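Local coordinates for peroxisomal membrane protein PEX15 (Saccharomyces cerevisiae, PDB 5VXV) that docks the PEX1-PEX6 AAA ATPase complex, which extracts the PEX5 receptor, at the peroxisomal membrane, at residues A[144-147]-A[148-152]; A[89-92]-A[93-96]; A[194-197]-A[198-202]; A[40-43]-A[44-48]; A[128-131]-A[132-136]. All coordinates share one frame; numbering follows the deposited sequence. Where two conformers were deposited one is given.

Interaction 1: residues A[144-147]-A[148-152]; sequences VGLQ and ELIEI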
loop_
_atom_site.group_PDB
_atom_site.type_symbol
_atom_site.label_atom_id
_atom_site.label_comp_id
_atom_site.label_asym_id
_atom_site.label_seq_id
_atom_site.Cartn_x
_atom_site.Cartn_y
_atom_site.Cartn_z
ATOM N N VAL A 144 -5.843 5.622 12.867
ATOM C CA VAL A 144 -6.321 4.452 12.132
ATOM C C VAL A 144 -5.467 4.215 10.892
ATOM O O VAL A 144 -5.111 3.072 10.575
ATOM C CB VAL A 144 -7.810 4.611 11.777
ATOM C CG1 VAL A 144 -8.286 3.445 10.909
ATOM C CG2 VAL A 144 -8.640 4.691 13.045
ATOM N N GLY A 145 -5.124 5.282 10.174
ATOM C CA GLY A 145 -4.261 5.131 9.015
ATOM C C GLY A 145 -2.887 4.605 9.379
ATOM O O GLY A 145 -2.293 3.821 8.633
ATOM N N LEU A 146 -2.361 5.029 10.532
ATOM C CA LEU A 146 -1.040 4.572 10.954
ATOM C C LEU A 146 -1.068 3.101 11.351
ATOM O O LEU A 146 -0.161 2.343 10.988
ATOM C CB LEU A 146 -0.525 5.438 12.105
ATOM C CG LEU A 146 0.856 5.074 12.657
ATOM C CD1 LEU A 146 1.900 5.006 11.550
ATOM C CD2 LEU A 146 1.276 6.078 13.718
ATOM N N GLN A 147 -2.102 2.668 12.079
ATOM C CA GLN A 147 -2.259 1.241 12.346
ATOM C C GLN A 147 -2.262 0.450 11.045
ATOM O O GLN A 147 -1.578 -0.571 10.923
ATOM C CB GLN A 147 -3.547 0.967 13.129
ATOM C CG GLN A 147 -3.744 -0.522 13.434
ATOM C CD GLN A 147 -5.097 -0.846 14.036
ATOM O OE1 GLN A 147 -5.944 0.027 14.209
ATOM N NE2 GLN A 147 -5.306 -2.119 14.349
ATOM N N GLU A 148 -3.029 0.914 10.055
ATOM C CA GLU A 148 -3.100 0.200 8.783
ATOM C C GLU A 148 -1.736 0.142 8.111
ATOM O O GLU A 148 -1.354 -0.891 7.547
ATOM C CB GLU A 148 -4.124 0.863 7.858
ATOM C CG GLU A 148 -4.317 0.132 6.528
ATOM C CD GLU A 148 -5.375 0.769 5.643
ATOM O OE1 GLU A 148 -5.167 1.906 5.174
ATOM O OE2 GLU A 148 -6.421 0.127 5.415
ATOM N N LEU A 149 -0.990 1.248 8.153
ATOM C CA LEU A 149 0.324 1.297 7.519
ATOM C C LEU A 149 1.262 0.256 8.121
ATOM O O LEU A 149 1.951 -0.473 7.396
ATOM C CB LEU A 149 0.908 2.704 7.658
ATOM C CG LEU A 149 2.351 2.904 7.191
ATOM C CD1 LEU A 149 2.492 2.591 5.709
ATOM C CD2 LEU A 149 2.805 4.322 7.495
ATOM N N ILE A 150 1.309 0.171 9.451
ATOM C CA ILE A 150 2.197 -0.797 10.082
ATOM C C ILE A 150 1.739 -2.215 9.770
ATOM O O ILE A 150 2.559 -3.117 9.563
ATOM C CB ILE A 150 2.282 -0.550 11.600
ATOM C CG1 ILE A 150 2.713 0.893 11.891
ATOM C CG2 ILE A 150 3.258 -1.531 12.243
ATOM C CD1 ILE A 150 4.045 1.296 11.282
ATOM N N GLU A 151 0.426 -2.435 9.705
ATOM C CA GLU A 151 -0.063 -3.783 9.447
ATOM C C GLU A 151 0.171 -4.197 7.996
ATOM O O GLU A 151 0.367 -5.385 7.722
ATOM C CB GLU A 151 -1.534 -3.882 9.849
ATOM C CG GLU A 151 -1.703 -3.812 11.369
ATOM C CD GLU A 151 -3.088 -4.184 11.851
ATOM O OE1 GLU A 151 -3.980 -4.406 11.006
ATOM O OE2 GLU A 151 -3.281 -4.252 13.087
ATOM N N ILE A 152 0.198 -3.245 7.058
ATOM C CA ILE A 152 0.655 -3.570 5.706
ATOM C C ILE A 152 2.098 -4.051 5.749
ATOM O O ILE A 152 2.448 -5.088 5.176
ATOM C CB ILE A 152 0.504 -2.357 4.769
ATOM C CG1 ILE A 152 -0.969 -2.029 4.532
ATOM C CG2 ILE A 152 1.192 -2.629 3.426
ATOM C CD1 ILE A 152 -1.193 -0.686 3.858
#
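Glu151 OE2 is gripped twice: by the amide of Gln147 one turn back on the same helix, and by Ser203 OG on helix 196-217. The amide NE2 of Gln147 gives its bond to OE2 at 3.2 Å. The oxygen lies close to the plane of the amide, but the nitrogen comes down on the carboxylate from above, 54° out of its plane, because the two flat groups stand almost perpendicular. Both chains are extended and run side by side; the CG of Gln147 lies opposite its own nitrogen (chi1 -180°), while that of Glu151 sits beside its nitrogen (chi1 -70°), a pairing that brings residues four apart together. Glu151 CG also rests on Gln147 O at 3.3 Å.

This is an i to i+4 side-chain bridge on helix 143-161 of an all-helical domain, in the part of PEX15 predicted to be cytoplasmic. Around this stretch of helix, 91-108 meets Glu148 and Leu149, 112-136 meets Leu149 and Ile150, and 196-217 lies on the Gln147 side. On the buried side Leu146 CD1 lies 4.2 Å from Leu149 CD2, and equally 4.2 Å from Ile150 CG1. The main chain is regular, with Leu149 N bonded to Gly145 O at 2.9 Å. That same carbonyl oxygen takes a second bond from Asn95 ND2 of helix 91-108, which also reaches Glu148 OE1, so one asparagine holds a backbone carbonyl and a side chain three residues on.

Interaction 2: residues A[89-92]-A[93-96]; sequences SKLL and VINK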
loop_
_atom_site.group_PDB
_atom_site.type_symbol
_atom_site.label_atom_id
_atom_site.label_comp_id
_atom_site.label_asym_id
_atom_site.label_seq_id
_atom_site.Cartn_x
_atom_site.Cartn_y
_atom_site.Cartn_z
ATOM N N SER A 89 -1.316 14.276 4.828
ATOM C CA SER A 89 -2.678 14.329 5.343
ATOM C C SER A 89 -3.579 13.246 4.760
ATOM O O SER A 89 -4.702 13.076 5.248
ATOM C CB SER A 89 -3.299 15.700 5.064
ATOM O OG SER A 89 -3.761 15.793 3.727
ATOM N N LYS A 90 -3.126 12.518 3.744
ATOM C CA LYS A 90 -3.915 11.466 3.103
ATOM C C LYS A 90 -3.176 10.136 3.244
ATOM O O LYS A 90 -2.727 9.536 2.259
ATOM C CB LYS A 90 -4.192 11.817 1.631
ATOM C CG LYS A 90 -5.192 12.959 1.465
ATOM C CD LYS A 90 -5.504 13.265 0.001
ATOM C CE LYS A 90 -6.056 12.054 -0.727
ATOM N NZ LYS A 90 -6.658 12.402 -2.048
ATOM N N LEU A 91 -3.071 9.660 4.486
ATOM C CA LEU A 91 -2.334 8.430 4.743
ATOM C C LEU A 91 -3.036 7.208 4.160
ATOM O O LEU A 91 -2.370 6.249 3.760
ATOM C CB LEU A 91 -2.127 8.265 6.247
ATOM C CG LEU A 91 -1.263 7.090 6.704
ATOM C CD1 LEU A 91 0.104 7.113 6.034
ATOM C CD2 LEU A 91 -1.113 7.132 8.212
ATOM N N LEU A 92 -4.371 7.216 4.097
ATOM C CA LEU A 92 -5.071 6.060 3.543
ATOM C C LEU A 92 -4.750 5.872 2.064
ATOM O O LEU A 92 -4.718 4.737 1.577
ATOM C CB LEU A 92 -6.581 6.199 3.756
ATOM C CG LEU A 92 -7.068 6.251 5.210
ATOM C CD1 LEU A 92 -8.592 6.248 5.275
ATOM C CD2 LEU A 92 -6.505 5.096 6.030
ATOM N N VAL A 93 -4.498 6.964 1.339
ATOM C CA VAL A 93 -4.106 6.846 -0.062
ATOM C C VAL A 93 -2.666 6.365 -0.175
ATOM O O VAL A 93 -2.328 5.575 -1.065
ATOM C CB VAL A 93 -4.314 8.187 -0.786
ATOM C CG1 VAL A 93 -3.819 8.106 -2.222
ATOM C CG2 VAL A 93 -5.784 8.567 -0.751
ATOM N N ILE A 94 -1.792 6.847 0.712
ATOM C CA ILE A 94 -0.436 6.313 0.797
ATOM C C ILE A 94 -0.483 4.805 0.994
ATOM O O ILE A 94 0.268 4.053 0.360
ATOM C CB ILE A 94 0.338 7.022 1.927
ATOM C CG1 ILE A 94 0.654 8.461 1.512
ATOM C CG2 ILE A 94 1.628 6.276 2.274
ATOM C CD1 ILE A 94 1.023 9.376 2.658
ATOM N N ASN A 95 -1.388 4.337 1.856
ATOM C CA ASN A 95 -1.512 2.903 2.091
ATOM C C ASN A 95 -1.990 2.175 0.840
ATOM O O ASN A 95 -1.493 1.089 0.522
ATOM C CB ASN A 95 -2.460 2.649 3.264
ATOM C CG ASN A 95 -1.870 3.090 4.592
ATOM O OD1 ASN A 95 -0.666 3.322 4.700
ATOM N ND2 ASN A 95 -2.714 3.205 5.609
ATOM N N LYS A 96 -2.957 2.754 0.118
ATOM C CA LYS A 96 -3.376 2.164 -1.150
ATOM C C LYS A 96 -2.205 2.059 -2.119
ATOM O O LYS A 96 -2.033 1.034 -2.787
ATOM C CB LYS A 96 -4.507 2.984 -1.778
ATOM C CG LYS A 96 -5.840 2.897 -1.052
ATOM C CD LYS A 96 -6.952 3.581 -1.836
ATOM C CE LYS A 96 -8.270 3.517 -1.079
ATOM N NZ LYS A 96 -9.412 4.100 -1.847
#
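Lys90 is at the N-cap of helix 91-108, and its carbonyl oxygen accepts two amides: Ile94 N at 3.2 Å, straight and in the carbonyl plane, and Val93 N by a weak bond. The next turn is ordinary alpha helix, Asn95 N bonding Leu91 O at 2.9 Å and Lys96 N bonding Leu92 O at 3.0 Å.

The apolar contacts are local. The chain of Lys90 bends at its third torsion (chi3 58°), which lays CE against Val93 CG2 at 3.5 Å, tighter than usual for two carbons, with the two side chains pointing the same way. Leu91 slants across Ile94, its CD1 being 4.1 Å from Ile94 CB. The far end of Ile94 reaches Phe129 of helix 112-136, so an alanine here would probably open a gap between the start of this helix and that phenyl ring and leave Leu91 less firmly packed.

The polar ends all look outward to other helices. Lys90 NZ makes a salt bridge with Asp43, and Lys96 NZ bonds Ser47 OG, both on helix 39-51, whereas Asn95 ND2 turns to Glu148 on helix 143-161. The asparagine is folded back beside its own nitrogen (chi1 -69°), and this places its CG 3.3 Å from Leu91 O.

Interaction 3: residues A[194-197]-A[198-202]; sequences VSIE and DAILN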
loop_
_atom_site.group_PDB
_atom_site.type_symbol
_atom_site.label_atom_id
_atom_site.label_comp_id
_atom_site.label_asym_id
_atom_site.label_seq_id
_atom_site.Cartn_x
_atom_site.Cartn_y
_atom_site.Cartn_z
ATOM N N VAL A 194 -6.522 1.016 24.707
ATOM C CA VAL A 194 -6.085 0.236 23.548
ATOM C C VAL A 194 -5.254 1.161 22.665
ATOM O O VAL A 194 -5.804 1.962 21.898
ATOM C CB VAL A 194 -7.257 -0.368 22.766
ATOM C CG1 VAL A 194 -6.743 -1.177 21.578
ATOM C CG2 VAL A 194 -8.104 -1.248 23.676
ATOM N N SER A 195 -3.932 1.042 22.755
ATOM C CA SER A 195 -3.020 1.822 21.935
ATOM C C SER A 195 -2.850 1.170 20.564
ATOM O O SER A 195 -3.269 0.032 20.333
ATOM C CB SER A 195 -1.663 1.951 22.625
ATOM O OG SER A 195 -0.952 0.718 22.597
ATOM N N ILE A 196 -2.217 1.902 19.641
ATOM C CA ILE A 196 -1.909 1.309 18.340
ATOM C C ILE A 196 -1.026 0.084 18.525
ATOM O O ILE A 196 -1.215 -0.943 17.862
ATOM C CB ILE A 196 -1.246 2.332 17.398
ATOM C CG1 ILE A 196 -2.155 3.545 17.174
ATOM C CG2 ILE A 196 -0.927 1.665 16.055
ATOM C CD1 ILE A 196 -1.544 4.617 16.270
ATOM N N GLU A 197 -0.045 0.168 19.426
ATOM C CA GLU A 197 0.808 -0.985 19.687
ATOM C C GLU A 197 -0.014 -2.167 20.182
ATOM O O GLU A 197 0.160 -3.296 19.710
ATOM C CB GLU A 197 1.895 -0.629 20.700
ATOM C CG GLU A 197 2.777 -1.819 21.060
ATOM C CD GLU A 197 4.070 -1.415 21.734
ATOM O OE1 GLU A 197 4.238 -1.719 22.934
ATOM O OE2 GLU A 197 4.917 -0.789 21.063
ATOM N N ASP A 198 -0.913 -1.925 21.142
ATOM C CA ASP A 198 -1.790 -2.986 21.627
ATOM C C ASP A 198 -2.545 -3.632 20.472
ATOM O O ASP A 198 -2.609 -4.862 20.362
ATOM C CB ASP A 198 -2.779 -2.434 22.657
ATOM C CG ASP A 198 -2.101 -1.879 23.896
ATOM O OD1 ASP A 198 -0.980 -2.325 24.224
ATOM O OD2 ASP A 198 -2.702 -0.995 24.550
ATOM N N ALA A 199 -3.119 -2.809 19.593
ATOM C CA ALA A 199 -3.938 -3.334 18.507
ATOM C C ALA A 199 -3.108 -4.154 17.528
ATOM O O ALA A 199 -3.550 -5.215 17.072
ATOM C CB ALA A 199 -4.638 -2.185 17.785
ATOM N N ILE A 200 -1.908 -3.678 17.183
ATOM C CA ILE A 200 -1.064 -4.405 16.238
ATOM C C ILE A 200 -0.684 -5.765 16.808
ATOM O O ILE A 200 -0.745 -6.788 16.117
ATOM C CB ILE A 200 0.180 -3.572 15.881
ATOM C CG1 ILE A 200 -0.235 -2.335 15.082
ATOM C CG2 ILE A 200 1.189 -4.401 15.085
ATOM C CD1 ILE A 200 0.865 -1.315 14.912
ATOM N N LEU A 201 -0.272 -5.798 18.077
ATOM C CA LEU A 201 0.108 -7.070 18.683
ATOM C C LEU A 201 -1.077 -8.026 18.741
ATOM O O LEU A 201 -0.920 -9.232 18.518
ATOM C CB LEU A 201 0.692 -6.833 20.076
ATOM C CG LEU A 201 2.028 -6.086 20.081
ATOM C CD1 LEU A 201 2.353 -5.567 21.472
ATOM C CD2 LEU A 201 3.149 -6.982 19.571
ATOM N N ASN A 202 -2.273 -7.505 19.027
ATOM C CA ASN A 202 -3.468 -8.345 19.004
ATOM C C ASN A 202 -3.736 -8.872 17.600
ATOM O O ASN A 202 -4.087 -10.046 17.424
ATOM C CB ASN A 202 -4.673 -7.560 19.523
ATOM C CG ASN A 202 -5.934 -8.401 19.578
ATOM O OD1 ASN A 202 -6.053 -9.305 20.405
ATOM N ND2 ASN A 202 -6.885 -8.102 18.701
HETATM O O HOH W 1 0.440 0.137 24.870
#
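Ser195 and Asp198 close a capping box at the start of helix 196-217, each accepting from the other's backbone. Ser195 OG takes the amide Asp198 N at 3.0 Å, almost straight. In return Ser195 N points to Asp198 OD2, also at 3.0 Å, meeting the carboxylate from 39° above its plane. The serine hydroxyl reaches the amide because OG stands between its own nitrogen and carbonyl carbon (chi1 72°). A water bridges the two side chains, donating to Asp198 OD1 at 2.9 Å and hydrogen-bonded to Ser195 OG at 2.7 Å.

Regular helix follows at once, with Ala199 N bonded to Ser195 O. Around the box, apolar groups take over: Val194 CG1 comes to 4.5 Å from Ala199 CB, and Glu197 CG runs alongside Leu201 CD1 at 3.8 Å. The carboxylate of Glu197 is carried away from the cap, and its OE2 bonds both Tyr171 OH and Ser182 OG, linking the helix to 168-177 and 181-187. Helix 143-161 lies against the face bearing Ile196, Ala199 and Ile200. On that face the side chains of Ile196 and Ile200 cross at a slant, CG2 of the first 3.7 Å from CD1 of the second.

Interaction 4: residues A[40-43]-A[44-48]; sequences MILD and LFVSA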
loop_
_atom_site.group_PDB
_atom_site.type_symbol
_atom_site.label_atom_id
_atom_site.label_comp_id
_atom_site.label_asym_id
_atom_site.label_seq_id
_atom_site.Cartn_x
_atom_site.Cartn_y
_atom_site.Cartn_z
HETATM N N MSE A 40 -7.338 14.554 -8.982
HETATM C CA MSE A 40 -8.429 13.592 -8.839
HETATM C C MSE A 40 -8.331 12.457 -9.859
HETATM O O MSE A 40 -8.873 11.374 -9.636
HETATM C CB MSE A 40 -9.788 14.291 -8.949
HETATM C CG MSE A 40 -10.213 15.051 -7.690
HETATM SE SE MSE A 40 -10.189 13.967 -6.051
HETATM C CE MSE A 40 -8.448 14.506 -5.356
ATOM N N ILE A 41 -7.633 12.695 -10.972
ATOM C CA ILE A 41 -7.345 11.601 -11.893
ATOM C C ILE A 41 -6.392 10.607 -11.242
ATOM O O ILE A 41 -6.584 9.387 -11.330
ATOM C CB ILE A 41 -6.786 12.143 -13.222
ATOM C CG1 ILE A 41 -7.842 13.008 -13.919
ATOM C CG2 ILE A 41 -6.348 10.989 -14.130
ATOM C CD1 ILE A 41 -7.412 13.589 -15.260
ATOM N N LEU A 42 -5.349 11.109 -10.576
ATOM C CA LEU A 42 -4.461 10.229 -9.823
ATOM C C LEU A 42 -5.219 9.511 -8.712
ATOM O O LEU A 42 -5.038 8.307 -8.506
ATOM C CB LEU A 42 -3.297 11.036 -9.248
ATOM C CG LEU A 42 -2.347 10.321 -8.284
ATOM C CD1 LEU A 42 -1.723 9.099 -8.929
ATOM C CD2 LEU A 42 -1.267 11.289 -7.814
ATOM N N ASP A 43 -6.079 10.237 -7.993
ATOM C CA ASP A 43 -6.829 9.629 -6.898
ATOM C C ASP A 43 -7.708 8.487 -7.400
ATOM O O ASP A 43 -7.776 7.426 -6.770
ATOM C CB ASP A 43 -7.672 10.695 -6.197
ATOM C CG ASP A 43 -7.895 10.396 -4.728
ATOM O OD1 ASP A 43 -6.921 10.028 -4.033
ATOM O OD2 ASP A 43 -9.044 10.537 -4.261
ATOM N N LEU A 44 -8.390 8.685 -8.532
ATOM C CA LEU A 44 -9.214 7.616 -9.092
ATOM C C LEU A 44 -8.357 6.423 -9.490
ATOM O O LEU A 44 -8.697 5.271 -9.199
ATOM C CB LEU A 44 -10.000 8.131 -10.300
ATOM C CG LEU A 44 -10.752 7.053 -11.095
ATOM C CD1 LEU A 44 -11.763 6.327 -10.218
ATOM C CD2 LEU A 44 -11.436 7.653 -12.314
ATOM N N PHE A 45 -7.241 6.682 -10.169
ATOM C CA PHE A 45 -6.379 5.599 -10.625
ATOM C C PHE A 45 -5.931 4.723 -9.460
ATOM O O PHE A 45 -6.016 3.492 -9.526
ATOM C CB PHE A 45 -5.172 6.176 -11.362
ATOM C CG PHE A 45 -4.168 5.144 -11.768
ATOM C CD1 PHE A 45 -4.443 4.265 -12.800
ATOM C CD2 PHE A 45 -2.948 5.051 -11.117
ATOM C CE1 PHE A 45 -3.523 3.314 -13.179
ATOM C CE2 PHE A 45 -2.022 4.102 -11.493
ATOM C CZ PHE A 45 -2.308 3.232 -12.523
ATOM N N VAL A 46 -5.455 5.343 -8.378
ATOM C CA VAL A 46 -4.980 4.575 -7.228
ATOM C C VAL A 46 -6.125 3.795 -6.594
ATOM O O VAL A 46 -5.969 2.628 -6.217
ATOM C CB VAL A 46 -4.297 5.510 -6.213
ATOM C CG1 VAL A 46 -3.905 4.751 -4.949
ATOM C CG2 VAL A 46 -3.068 6.152 -6.834
ATOM N N SER A 47 -7.296 4.422 -6.464
ATOM C CA SER A 47 -8.429 3.740 -5.848
ATOM C C SER A 47 -8.882 2.551 -6.686
ATOM O O SER A 47 -9.214 1.491 -6.140
ATOM C CB SER A 47 -9.584 4.718 -5.640
ATOM O OG SER A 47 -9.286 5.633 -4.601
ATOM N N ALA A 48 -8.904 2.706 -8.011
ATOM C CA ALA A 48 -9.309 1.605 -8.877
ATOM C C ALA A 48 -8.299 0.465 -8.817
ATOM O O ALA A 48 -8.675 -0.707 -8.697
ATOM C CB ALA A 48 -9.482 2.102 -10.313
HETATM O O HOH W 2 -6.942 7.258 -3.881
#
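From Met40, present as selenomethionine, to Ala48 the chain is plain alpha helix: Leu44 N bonds Met40 O at 2.9 Å, although the amide rises well above the carbonyl plane, and Val46 N meets Leu42 O much more directly. Polar and apolar side chains leave it on different flanks.

On one flank Asp43 and Ser47, four apart, are joined by a water. It donates to Asp43 OD1 at 2.8 Å and accepts from Ser47 OG at 2.9 Å. The carboxylate swings somewhat short of fully opposite its own nitrogen (chi1 -150°), and Ser47 OG turns toward the same side, so the two polar groups meet over one turn. Helix 91-108 completes the site, Lys90 NZ forming a salt bridge with OD1 and Lys96 NZ bonding the serine hydroxyl.

Elsewhere the helix is greasy. Leu42 CD1 lies alongside Val46 CG2 at 3.9 Å, the two chains pointing the same way. Leu44 leads off to helix 3-13, where it packs on Phe5, Cys8 and Phe12, and Phe45 packs on Leu21 and Met24 of helix 17-27 and meets the ring of Phe35 on helix 32-37. Helix 39-51 thus sits between the apolar sides of the helices before it in the chain and a polar seam toward 91-108. With a lysine and a donating water both on OD1, Asp43 is probably held as the carboxylate anion.

Interaction 5: residues A[128-131]-A[132-136]; sequences DFIF and VYITK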
loop_
_atom_site.group_PDB
_atom_site.type_symbol
_atom_site.label_atom_id
_atom_site.label_comp_id
_atom_site.label_asym_id
_atom_site.label_seq_id
_atom_site.Cartn_x
_atom_site.Cartn_y
_atom_site.Cartn_z
ATOM N N ASP A 128 11.533 3.964 5.929
ATOM C CA ASP A 128 11.928 5.367 5.849
ATOM C C ASP A 128 10.712 6.280 5.945
ATOM O O ASP A 128 10.748 7.306 6.634
ATOM C CB ASP A 128 12.686 5.645 4.550
ATOM C CG ASP A 128 14.118 5.137 4.578
ATOM O OD1 ASP A 128 14.652 4.867 5.676
ATOM O OD2 ASP A 128 14.717 5.026 3.487
ATOM N N PHE A 129 9.622 5.927 5.258
ATOM C CA PHE A 129 8.448 6.790 5.294
ATOM C C PHE A 129 7.800 6.789 6.670
ATOM O O PHE A 129 7.308 7.826 7.129
ATOM C CB PHE A 129 7.415 6.374 4.255
ATOM C CG PHE A 129 6.131 7.120 4.404
ATOM C CD1 PHE A 129 6.035 8.432 3.976
ATOM C CD2 PHE A 129 5.044 6.543 5.034
ATOM C CE1 PHE A 129 4.875 9.142 4.145
ATOM C CE2 PHE A 129 3.877 7.252 5.204
ATOM C CZ PHE A 129 3.794 8.553 4.762
ATOM N N ILE A 130 7.757 5.631 7.331
ATOM C CA ILE A 130 7.175 5.569 8.669
ATOM C C ILE A 130 7.875 6.559 9.592
ATOM O O ILE A 130 7.225 7.268 10.370
ATOM C CB ILE A 130 7.235 4.130 9.216
ATOM C CG1 ILE A 130 6.272 3.230 8.434
ATOM C CG2 ILE A 130 6.873 4.094 10.699
ATOM C CD1 ILE A 130 6.491 1.747 8.658
ATOM N N PHE A 131 9.206 6.635 9.517
ATOM C CA PHE A 131 9.933 7.595 10.342
ATOM C C PHE A 131 9.528 9.022 9.994
ATOM O O PHE A 131 9.295 9.849 10.885
ATOM C CB PHE A 131 11.442 7.416 10.175
ATOM C CG PHE A 131 12.256 8.439 10.924
ATOM C CD1 PHE A 131 12.641 8.213 12.233
ATOM C CD2 PHE A 131 12.618 9.634 10.325
ATOM C CE1 PHE A 131 13.377 9.152 12.928
ATOM C CE2 PHE A 131 13.353 10.580 11.019
ATOM C CZ PHE A 131 13.734 10.335 12.323
ATOM N N VAL A 132 9.463 9.336 8.698
ATOM C CA VAL A 132 9.033 10.666 8.276
ATOM C C VAL A 132 7.660 10.982 8.850
ATOM O O VAL A 132 7.424 12.075 9.378
ATOM C CB VAL A 132 9.036 10.772 6.739
ATOM C CG1 VAL A 132 8.377 12.076 6.280
ATOM C CG2 VAL A 132 10.457 10.691 6.203
ATOM N N TYR A 133 6.732 10.027 8.757
ATOM C CA TYR A 133 5.357 10.308 9.150
ATOM C C TYR A 133 5.250 10.571 10.648
ATOM O O TYR A 133 4.639 11.559 11.069
ATOM C CB TYR A 133 4.431 9.160 8.745
ATOM C CG TYR A 133 2.987 9.478 9.060
ATOM C CD1 TYR A 133 2.227 10.263 8.206
ATOM C CD2 TYR A 133 2.399 9.029 10.230
ATOM C CE1 TYR A 133 0.915 10.576 8.499
ATOM C CE2 TYR A 133 1.089 9.336 10.536
ATOM C CZ TYR A 133 0.352 10.112 9.670
ATOM O OH TYR A 133 -0.953 10.419 9.979
ATOM N N ILE A 134 5.827 9.694 11.475
ATOM C CA ILE A 134 5.648 9.841 12.916
ATOM C C ILE A 134 6.433 11.027 13.463
ATOM O O ILE A 134 6.141 11.498 14.568
ATOM C CB ILE A 134 6.026 8.547 13.664
ATOM C CG1 ILE A 134 7.521 8.235 13.528
ATOM C CG2 ILE A 134 5.174 7.384 13.158
ATOM C CD1 ILE A 134 7.981 7.054 14.366
ATOM N N THR A 135 7.434 11.506 12.723
ATOM C CA THR A 135 8.171 12.703 13.117
ATOM C C THR A 135 7.435 13.962 12.668
ATOM O O THR A 135 7.105 14.830 13.483
ATOM C CB THR A 135 9.584 12.673 12.518
ATOM O OG1 THR A 135 10.271 11.492 12.949
ATOM C CG2 THR A 135 10.385 13.906 12.936
ATOM N N LYS A 136 7.165 14.065 11.366
ATOM C CA LYS A 136 6.595 15.289 10.810
ATOM C C LYS A 136 5.147 15.505 11.241
ATOM O O LYS A 136 4.686 16.652 11.287
ATOM C CB LYS A 136 6.690 15.259 9.286
ATOM C CG LYS A 136 8.109 15.383 8.755
#
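Phe131 and Thr135 meet across the last full turn of helix 112-136, near its C-terminal end in this all-helical domain. In one of the two conformers deposited for Thr135, OG1 donates to Phe131 O at 2.8 Å while Thr135 N bonds the same oxygen at 3.1 Å, the two donors arriving from opposite faces of the carbonyl plane. This sharing is therefore certain only for that conformer. There OG1 lies beside its own nitrogen, and it also stands 3.6 Å above the plane of the Phe131 ring, over the centre; the ring slants across the threonine on the surface of the protein.

Ile134 adopts a less usual rotamer, with CG1 between its nitrogen and carbonyl carbon (chi1 65°), and this lays CG1 against Ile130 O at 3.3 Å. Its other branch, CG2, faces Ile130 CG2 at 4.4 Å and reaches on to Leu146 of helix 143-161. A glycine in place of this isoleucine would probably open a gap beside Leu146 and leave Ile130 without its neighbour one turn on.

Away from Phe131 and Thr135, Phe129 and Tyr133 lie side by side, pointing the same way, each with CG trans to its nitrogen. Tyr133 OH accepts from Asp142 N, tying the helix to the loop that follows, and Phe129 is wedged among Leu91, Ile94 and Leu149. Tyr133 CB lies over one face of the Phe129 ring, 4.1 Å from CE2.

Overall arrangement
Interaction 1 sits at the middle of the set and touches three of the other four. Asn95 of interaction 2 bonds Glu148 OE1 through its ND2 at 2.8 Å, Ile150 CD1 packs on Ile130 CD1 of interaction 5 at 3.6 Å, and Ile150 CG2 meets Ile200 CD1 of interaction 3, also at 3.6 Å. Interactions 2 and 5 close a triangle with it, Ile94 CD1 lying against Phe129 CZ. Interaction 4 joins through interaction 2 alone, by the salt bridge from Lys90 NZ to Asp43 OD1 (3.1 Å). Interactions 3 and 4 lie on opposite sides of the chain's centre, their own centres about 31 Å apart.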